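Local coordinates for nucleoporin NUP170 (Chaetomium thermophilum, PDB 5HAX), which probably acts as a scaffold nucleoporin, a structural component of the nuclear pore complex, at residues A110-T115 / A138-I143; M167-G172 / C213-H218; T73-F78 / R439-G444. All blocks are in the same frame, centred on the assembly; numbering follows the deposited sequence.

Contact 1. Residues A110-T115 / A138-I143; sequences ATHTIT and ATTSEI
Thr113 O and Ala138 O carry this pairing, which lies inside one blade of the beta-propeller where the antiparallel strands 114-120 and 133-139 meet. Thr140 N approaches Thr113 O nearly along its C=O axis (3.0 Å), and the bond is bent, 137° at the hydrogen. Straighter is the bond from Thr115 N to Ala138 O, at 2.8 Å and 164°. Between them Ile114 and Thr139 form a non-hydrogen-bonded pair; Thr139 CA adds a CA-H...O contact to Thr113 O. Aliphatic carbons pack around this backbone: Thr139 CG2 lies against Ile114 CG1 and also reaches Ala110 CB, while Thr115 CG2 meets Thr140 CG2 at 3.7 Å, the two side chains crossing at about a right angle. The loop before the strand bends over the turn, so that the His112 ring comes obliquely to Ser141, its ND1 3.3 Å from Ser141 CB, and His112 CB sits beside Thr140 OG1.

Further out, Thr139 positions the turn that leads to strand 142-151. Its OG1, set between backbone N and carbonyl carbon (chi1 73°), accepts from both Ser141 N and Glu142 N, an ST turn joined to an ST motif. Thr115 OG1, hydrogen-bonded also to Val176 O, accepts from a water 2.6 Å away, and that same water donates to Thr139 O.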
loop_
_atom_site.group_PDB
_atom_site.type_symbol
_atom_site.label_atom_id
_atom_site.label_comp_id
_atom_site.label_asym_id
_atom_site.label_seq_id
_atom_site.Cartn_x
_atom_site.Cartn_y
_atom_site.Cartn_z
ATOM N N ALA A 110 -17.742 -25.017 17.210
ATOM C CA ALA A 110 -18.954 -24.210 17.227
ATOM C C ALA A 110 -20.196 -25.084 17.115
ATOM O O ALA A 110 -20.208 -26.111 16.431
ATOM C CB ALA A 110 -18.932 -23.189 16.089
ATOM N N THR A 111 -21.253 -24.649 17.796
ATOM C CA THR A 111 -22.510 -25.383 17.857
ATOM C C THR A 111 -23.558 -24.859 16.886
ATOM O O THR A 111 -24.430 -25.627 16.468
ATOM C CB THR A 111 -23.077 -25.342 19.284
ATOM O OG1 THR A 111 -24.409 -25.868 19.289
ATOM C CG2 THR A 111 -23.093 -23.915 19.842
ATOM N N HIS A 112 -23.485 -23.586 16.503
ATOM C CA HIS A 112 -24.468 -22.964 15.626
ATOM C C HIS A 112 -23.794 -22.393 14.382
ATOM O O HIS A 112 -22.566 -22.317 14.283
ATOM C CB HIS A 112 -25.237 -21.864 16.370
ATOM C CG HIS A 112 -26.190 -22.389 17.399
ATOM N ND1 HIS A 112 -25.875 -22.464 18.738
ATOM C CD2 HIS A 112 -27.450 -22.872 17.283
ATOM C CE1 HIS A 112 -26.899 -22.965 19.404
ATOM N NE2 HIS A 112 -27.868 -23.223 18.544
ATOM N N THR A 113 -24.633 -21.991 13.424
ATOM C CA THR A 113 -24.157 -21.532 12.124
ATOM C C THR A 113 -23.216 -20.342 12.268
ATOM O O THR A 113 -23.517 -19.378 12.977
ATOM C CB THR A 113 -25.348 -21.148 11.242
ATOM O OG1 THR A 113 -26.277 -22.237 11.186
ATOM C CG2 THR A 113 -24.892 -20.792 9.830
ATOM N N ILE A 114 -22.080 -20.408 11.578
ATOM C CA ILE A 114 -21.135 -19.296 11.541
ATOM C C ILE A 114 -21.650 -18.247 10.566
ATOM O O ILE A 114 -22.000 -18.564 9.422
ATOM C CB ILE A 114 -19.734 -19.788 11.138
ATOM C CG1 ILE A 114 -19.148 -20.672 12.242
ATOM C CG2 ILE A 114 -18.799 -18.608 10.868
ATOM C CD1 ILE A 114 -17.917 -21.446 11.816
ATOM N N THR A 115 -21.677 -16.988 11.010
ATOM C CA THR A 115 -22.163 -15.881 10.198
ATOM C C THR A 115 -21.089 -14.862 9.844
ATOM O O THR A 115 -21.307 -14.054 8.936
ATOM C CB THR A 115 -23.311 -15.158 10.921
ATOM O OG1 THR A 115 -22.882 -14.747 12.224
ATOM C CG2 THR A 115 -24.524 -16.077 11.053
ATOM N N ALA A 138 -17.992 -15.525 14.691
ATOM C CA ALA A 138 -19.342 -15.162 15.102
ATOM C C ALA A 138 -20.337 -16.185 14.572
ATOM O O ALA A 138 -20.323 -16.512 13.380
ATOM C CB ALA A 138 -19.705 -13.764 14.597
ATOM N N THR A 139 -21.194 -16.686 15.458
ATOM C CA THR A 139 -22.285 -17.582 15.096
ATOM C C THR A 139 -23.616 -16.911 15.424
ATOM O O THR A 139 -23.665 -15.780 15.912
ATOM C CB THR A 139 -22.173 -18.926 15.826
ATOM O OG1 THR A 139 -22.511 -18.756 17.210
ATOM C CG2 THR A 139 -20.766 -19.499 15.707
ATOM N N THR A 140 -24.708 -17.629 15.157
ATOM C CA THR A 140 -26.032 -17.122 15.496
ATOM C C THR A 140 -26.294 -17.136 16.996
ATOM O O THR A 140 -27.320 -16.602 17.429
ATOM C CB THR A 140 -27.114 -17.939 14.786
ATOM O OG1 THR A 140 -26.968 -19.326 15.113
ATOM C CG2 THR A 140 -27.014 -17.766 13.278
ATOM N N SER A 141 -25.391 -17.716 17.789
ATOM C CA SER A 141 -25.561 -17.837 19.231
ATOM C C SER A 141 -24.483 -17.135 20.045
ATOM O O SER A 141 -24.759 -16.730 21.176
ATOM C CB SER A 141 -25.595 -19.320 19.633
ATOM O OG SER A 141 -25.862 -19.473 21.015
ATOM N N GLU A 142 -23.273 -16.971 19.511
ATOM C CA GLU A 142 -22.178 -16.419 20.300
ATOM C C GLU A 142 -21.059 -15.955 19.378
ATOM O O GLU A 142 -21.028 -16.277 18.187
ATOM C CB GLU A 142 -21.651 -17.458 21.297
ATOM C CG GLU A 142 -21.134 -18.724 20.627
ATOM C CD GLU A 142 -20.846 -19.839 21.612
ATOM O OE1 GLU A 142 -20.640 -20.987 21.165
ATOM O OE2 GLU A 142 -20.826 -19.568 22.831
ATOM N N ILE A 143 -20.135 -15.185 19.956
ATOM C CA ILE A 143 -18.876 -14.815 19.315
ATOM C C ILE A 143 -17.747 -15.478 20.093
ATOM O O ILE A 143 -17.744 -15.472 21.330
ATOM C CB ILE A 143 -18.668 -13.288 19.261
ATOM C CG1 ILE A 143 -19.786 -12.613 18.458
ATOM C CG2 ILE A 143 -17.315 -12.965 18.634
ATOM C CD1 ILE A 143 -21.002 -12.246 19.284
HETATM O O HOH W 1 -24.602 -13.760 13.908
#

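Contact 2. Residues M167-G172 / C213-H218; sequences MSVHRG and CGKINH
Lys215 spans the gap between two strands that share no backbone hydrogen bond. Lys215 CB rests 4.1 Å from Val169 CG2. From there the chain runs fully extended, every torsion close to 180°, and so reaches past His170 to Arg171, just beyond the end of the neighbouring strand. CD and CE approach Arg171 O in turn, and Lys215 NZ closes on Arg171 O at 2.7 Å. The ammonium nitrogen lies in the carbonyl plane on a lone pair, with a C=O...N angle of 123°.

Residues 168-170, at the end of strand 159-170, and strand 213-217 lie on the outer edges of adjacent propeller blades; over these residues their directions differ by 40°. With no backbone hydrogen bond between them, side chains make most of the contact. At the other end Cys213 SG, anti to its backbone N, meets Val169 CG1 at 3.7 Å, and that methyl also presses on Cys213 O at 3.2 Å. An alanine in place of Lys215 would remove the hydrogen bond to Arg171 O and the aliphatic chain leading to it, and would probably loosen this end of the boundary.

The side chains of Lys215 and Arg171 start side by side, Arg171 CG near Lys215 NZ, before a bend at chi3 carries the guanidinium away and keeps the like charges out of contact. Arg171 thus grips Gly172 O side-on with NE (3.0 Å) and NH2, the oxygen lying in the guanidinium plane; NE stands above the carbonyl plane, whereas NH2 uses a lone pair. NH2 also makes a salt bridge to a bound phosphate, probably from the crystallisation liquor.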
loop_
_atom_site.group_PDB
_atom_site.type_symbol
_atom_site.label_atom_id
_atom_site.label_comp_id
_atom_site.label_asym_id
_atom_site.label_seq_id
_atom_site.Cartn_x
_atom_site.Cartn_y
_atom_site.Cartn_z
ATOM N N MET A 167 -12.496 -17.298 26.066
ATOM C CA MET A 167 -13.106 -15.989 25.872
ATOM C C MET A 167 -14.249 -16.115 24.874
ATOM O O MET A 167 -14.027 -16.460 23.707
ATOM C CB MET A 167 -12.070 -14.980 25.374
ATOM C CG MET A 167 -10.952 -14.693 26.363
ATOM S SD MET A 167 -9.674 -13.628 25.672
ATOM C CE MET A 167 -8.585 -13.443 27.082
ATOM N N SER A 168 -15.468 -15.839 25.332
ATOM C CA SER A 168 -16.640 -15.889 24.470
ATOM C C SER A 168 -17.786 -15.172 25.166
ATOM O O SER A 168 -17.801 -15.033 26.393
ATOM C CB SER A 168 -17.035 -17.331 24.134
ATOM O OG SER A 168 -17.573 -17.986 25.268
ATOM N N VAL A 169 -18.746 -14.716 24.364
ATOM C CA VAL A 169 -19.927 -14.024 24.865
ATOM C C VAL A 169 -21.124 -14.411 24.011
ATOM O O VAL A 169 -21.005 -14.640 22.804
ATOM C CB VAL A 169 -19.752 -12.489 24.864
ATOM C CG1 VAL A 169 -18.906 -12.044 26.046
ATOM C CG2 VAL A 169 -19.154 -12.013 23.547
ATOM N N HIS A 170 -22.286 -14.484 24.654
ATOM C CA HIS A 170 -23.523 -14.727 23.929
ATOM C C HIS A 170 -23.811 -13.561 22.993
ATOM O O HIS A 170 -23.625 -12.394 23.349
ATOM C CB HIS A 170 -24.677 -14.929 24.911
ATOM C CG HIS A 170 -24.523 -16.145 25.770
ATOM N ND1 HIS A 170 -24.849 -16.160 27.109
ATOM C CD2 HIS A 170 -24.074 -17.389 25.479
ATOM C CE1 HIS A 170 -24.608 -17.360 27.606
ATOM N NE2 HIS A 170 -24.138 -18.125 26.637
ATOM N N ARG A 171 -24.253 -13.888 21.778
ATOM C CA ARG A 171 -24.442 -12.868 20.754
ATOM C C ARG A 171 -25.558 -11.906 21.134
ATOM O O ARG A 171 -25.356 -10.688 21.189
ATOM C CB ARG A 171 -24.753 -13.524 19.408
ATOM C CG ARG A 171 -24.734 -12.551 18.240
ATOM C CD ARG A 171 -25.472 -13.104 17.036
ATOM N NE ARG A 171 -26.921 -13.088 17.224
ATOM C CZ ARG A 171 -27.800 -13.416 16.284
ATOM N NH1 ARG A 171 -27.382 -13.786 15.081
ATOM N NH2 ARG A 171 -29.099 -13.370 16.544
ATOM N N GLY A 172 -26.742 -12.441 21.397
ATOM C CA GLY A 172 -27.927 -11.636 21.564
ATOM C C GLY A 172 -28.832 -11.710 20.352
ATOM O O GLY A 172 -28.778 -12.643 19.546
ATOM N N CYS A 213 -14.425 -11.795 29.291
ATOM C CA CYS A 213 -14.858 -11.331 27.980
ATOM C C CYS A 213 -16.257 -10.745 28.089
ATOM O O CYS A 213 -17.154 -11.380 28.649
ATOM C CB CYS A 213 -14.843 -12.475 26.958
ATOM S SG CYS A 213 -15.249 -11.966 25.269
ATOM N N GLY A 214 -16.436 -9.536 27.546
ATOM C CA GLY A 214 -17.708 -8.852 27.617
ATOM C C GLY A 214 -18.076 -8.229 26.285
ATOM O O GLY A 214 -17.258 -8.139 25.365
ATOM N N LYS A 215 -19.332 -7.793 26.204
ATOM C CA LYS A 215 -19.896 -7.209 24.996
ATOM C C LYS A 215 -20.839 -6.083 25.390
ATOM O O LYS A 215 -21.596 -6.215 26.356
ATOM C CB LYS A 215 -20.646 -8.267 24.178
ATOM C CG LYS A 215 -21.225 -7.767 22.870
ATOM C CD LYS A 215 -21.918 -8.894 22.122
ATOM C CE LYS A 215 -22.521 -8.409 20.814
ATOM N NZ LYS A 215 -23.186 -9.512 20.069
ATOM N N ILE A 216 -20.790 -4.973 24.651
ATOM C CA ILE A 216 -21.673 -3.841 24.911
ATOM C C ILE A 216 -22.145 -3.245 23.591
ATOM O O ILE A 216 -21.446 -3.291 22.574
ATOM C CB ILE A 216 -20.993 -2.754 25.782
ATOM C CG1 ILE A 216 -19.999 -1.923 24.960
ATOM C CG2 ILE A 216 -20.318 -3.396 26.992
ATOM C CD1 ILE A 216 -19.351 -0.795 25.751
ATOM N N ASN A 217 -23.348 -2.678 23.627
ATOM C CA ASN A 217 -23.931 -1.968 22.497
ATOM C C ASN A 217 -23.618 -0.482 22.641
ATOM O O ASN A 217 -24.080 0.162 23.588
ATOM C CB ASN A 217 -25.440 -2.208 22.451
ATOM C CG ASN A 217 -26.083 -1.714 21.166
ATOM O OD1 ASN A 217 -25.626 -0.748 20.554
ATOM N ND2 ASN A 217 -27.159 -2.376 20.757
ATOM N N HIS A 218 -22.834 0.058 21.706
ATOM C CA HIS A 218 -22.447 1.463 21.754
ATOM C C HIS A 218 -23.528 2.402 21.237
ATOM O O HIS A 218 -23.393 3.619 21.407
ATOM C CB HIS A 218 -21.168 1.691 20.944
ATOM C CG HIS A 218 -19.915 1.311 21.667
ATOM N ND1 HIS A 218 -19.473 1.977 22.791
ATOM C CD2 HIS A 218 -18.997 0.347 21.417
ATOM C CE1 HIS A 218 -18.342 1.434 23.206
ATOM N NE2 HIS A 218 -18.033 0.442 22.390
HETATM O O HOH W 2 -18.442 -14.136 28.991
#

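Contact 3. Residues T73-F78 / R439-G444; sequences TKLGLF and RTIEIG
Strands 73-78 and 440-445 are the inner strands of two neighbouring propeller blades; residues 73-78 and 440-444 run side by side at 14° to one another, their axes 6.8 Å apart at closest. That spacing is too wide for a shared sheet, and side chains bridge it. A classic beta bulge contributes: Ile441 and Glu442 both face Leu477 on the next strand of their blade, and both side chains set out toward strand 73-78.

The buried part belongs to Leu77, which packs on Ala475, Leu477 and Tyr97 between the blades. Leu77 CD1 lies over the backbone of the other strand, 3.9 Å from Glu442 O and near Gly444 N.

Ile441 and Leu75 fit closely but are partly exposed. Ile441 CD1 meets Leu75 CD1 at 3.5 Å and lies 3.8 Å from Leu75 CB, the two side chains crossing at about a right angle.

Beside them the contact turns polar and watered. Glu442, extended from a CG anti to its backbone N, brings OE1 alongside Leu77 CB (3.6 Å) and takes a hydrogen bond from Leu77 N at 3.0 Å. That bond is bent, 136° at the hydrogen, and the N-H comes from above the carboxylate plane, 43° out of it. A water sits beside it, donating to Leu75 O and, in a weak bond, to Glu442 OE1.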
loop_
_atom_site.group_PDB
_atom_site.type_symbol
_atom_site.label_atom_id
_atom_site.label_comp_id
_atom_site.label_asym_id
_atom_site.label_seq_id
_atom_site.Cartn_x
_atom_site.Cartn_y
_atom_site.Cartn_z
ATOM N N THR A 73 -23.232 -21.413 3.647
ATOM C CA THR A 73 -21.792 -21.448 3.422
ATOM C C THR A 73 -21.289 -20.031 3.171
ATOM O O THR A 73 -22.061 -19.128 2.842
ATOM C CB THR A 73 -21.413 -22.345 2.235
ATOM O OG1 THR A 73 -21.959 -21.802 1.027
ATOM C CG2 THR A 73 -21.932 -23.762 2.438
ATOM N N LYS A 74 -19.976 -19.848 3.318
ATOM C CA LYS A 74 -19.373 -18.531 3.152
ATOM C C LYS A 74 -17.869 -18.678 2.951
ATOM O O LYS A 74 -17.247 -19.565 3.540
ATOM C CB LYS A 74 -19.660 -17.641 4.366
ATOM C CG LYS A 74 -19.316 -16.179 4.160
ATOM C CD LYS A 74 -19.977 -15.303 5.214
ATOM C CE LYS A 74 -19.636 -13.832 5.020
ATOM N NZ LYS A 74 -19.938 -13.350 3.641
ATOM N N LEU A 75 -17.301 -17.801 2.118
ATOM C CA LEU A 75 -15.868 -17.741 1.854
ATOM C C LEU A 75 -15.324 -16.372 2.243
ATOM O O LEU A 75 -16.055 -15.376 2.244
ATOM C CB LEU A 75 -15.557 -17.999 0.372
ATOM C CG LEU A 75 -15.832 -19.400 -0.173
ATOM C CD1 LEU A 75 -15.771 -19.411 -1.694
ATOM C CD2 LEU A 75 -14.835 -20.384 0.404
ATOM N N GLY A 76 -14.029 -16.325 2.560
ATOM C CA GLY A 76 -13.383 -15.075 2.926
ATOM C C GLY A 76 -11.877 -15.170 2.815
ATOM O O GLY A 76 -11.310 -16.244 2.596
ATOM N N LEU A 77 -11.230 -14.016 2.989
ATOM C CA LEU A 77 -9.798 -13.856 2.763
ATOM C C LEU A 77 -9.098 -13.339 4.012
ATOM O O LEU A 77 -9.606 -12.446 4.697
ATOM C CB LEU A 77 -9.527 -12.874 1.616
ATOM C CG LEU A 77 -8.954 -13.418 0.310
ATOM C CD1 LEU A 77 -8.754 -12.279 -0.677
ATOM C CD2 LEU A 77 -7.645 -14.160 0.530
ATOM N N PHE A 78 -7.924 -13.902 4.289
ATOM C CA PHE A 78 -6.951 -13.338 5.226
ATOM C C PHE A 78 -5.695 -12.978 4.434
ATOM O O PHE A 78 -4.640 -13.597 4.598
ATOM C CB PHE A 78 -6.627 -14.327 6.368
ATOM C CG PHE A 78 -7.783 -14.602 7.296
ATOM C CD1 PHE A 78 -8.814 -13.691 7.453
ATOM C CD2 PHE A 78 -7.826 -15.781 8.024
ATOM C CE1 PHE A 78 -9.867 -13.953 8.313
ATOM C CE2 PHE A 78 -8.875 -16.048 8.882
ATOM C CZ PHE A 78 -9.896 -15.133 9.026
ATOM N N ARG A 439 -17.339 -15.688 -9.663
ATOM C CA ARG A 439 -17.977 -14.612 -8.917
ATOM C C ARG A 439 -16.990 -14.098 -7.877
ATOM O O ARG A 439 -16.586 -14.844 -6.979
ATOM C CB ARG A 439 -19.261 -15.094 -8.243
ATOM C CG ARG A 439 -20.050 -13.989 -7.555
ATOM C CD ARG A 439 -21.295 -14.536 -6.877
ATOM N NE ARG A 439 -22.327 -13.516 -6.725
ATOM C CZ ARG A 439 -23.145 -13.128 -7.700
ATOM N NH1 ARG A 439 -24.056 -12.192 -7.472
ATOM N NH2 ARG A 439 -23.051 -13.672 -8.908
ATOM N N THR A 440 -16.599 -12.833 -8.002
ATOM C CA THR A 440 -15.673 -12.242 -7.046
ATOM C C THR A 440 -16.354 -12.068 -5.695
ATOM O O THR A 440 -17.508 -11.640 -5.613
ATOM C CB THR A 440 -15.163 -10.895 -7.559
ATOM O OG1 THR A 440 -14.592 -11.064 -8.863
ATOM C CG2 THR A 440 -14.109 -10.318 -6.616
ATOM N N ILE A 441 -15.628 -12.406 -4.634
ATOM C CA ILE A 441 -16.134 -12.343 -3.268
ATOM C C ILE A 441 -15.436 -11.249 -2.469
ATOM O O ILE A 441 -16.086 -10.458 -1.784
ATOM C CB ILE A 441 -15.988 -13.714 -2.570
ATOM C CG1 ILE A 441 -16.909 -14.739 -3.242
ATOM C CG2 ILE A 441 -16.313 -13.606 -1.078
ATOM C CD1 ILE A 441 -16.652 -16.166 -2.820
ATOM N N GLU A 442 -14.110 -11.189 -2.545
ATOM C CA GLU A 442 -13.343 -10.274 -1.714
ATOM C C GLU A 442 -11.997 -10.019 -2.375
ATOM O O GLU A 442 -11.485 -10.866 -3.113
ATOM C CB GLU A 442 -13.154 -10.843 -0.302
ATOM C CG GLU A 442 -12.767 -9.815 0.745
ATOM C CD GLU A 442 -12.526 -10.435 2.110
ATOM O OE1 GLU A 442 -12.882 -11.618 2.302
ATOM O OE2 GLU A 442 -11.978 -9.739 2.991
ATOM N N ILE A 443 -11.437 -8.842 -2.106
ATOM C CA ILE A 443 -10.123 -8.454 -2.605
ATOM C C ILE A 443 -9.351 -7.838 -1.448
ATOM O O ILE A 443 -9.846 -6.916 -0.790
ATOM C CB ILE A 443 -10.223 -7.465 -3.785
ATOM C CG1 ILE A 443 -10.983 -8.112 -4.948
ATOM C CG2 ILE A 443 -8.829 -7.025 -4.237
ATOM C CD1 ILE A 443 -11.226 -7.190 -6.133
ATOM N N GLY A 444 -8.150 -8.347 -1.200
ATOM C CA GLY A 444 -7.344 -7.886 -0.083
ATOM C C GLY A 444 -5.892 -7.716 -0.472
ATOM O O GLY A 444 -5.385 -8.373 -1.384
HETATM O O HOH W 3 -15.938 -13.043 2.937
#

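Overall arrangement
The three contacts sample one blade and two blade boundaries of one propeller. Contact 1 joins strands within a blade, contact 2 the outer strands of that blade and the next, and contact 3 the inner strands of two blades at another boundary, nearer the chain's centre. Chemistry follows place: backbone bonds dominate in contact 1, whereas both boundaries rely on packed side chains plus a single direct hydrogen bond between side chain and backbone, a lysine donating in one and a glutamate accepting in the other. All are partly buried. Contact 2 reaches the sheet of contact 1 through strand 159-170, where Ser141 O and Arg171 N, 2.9 Å apart, probably hydrogen-bond; contacts 2 and 3 do not touch.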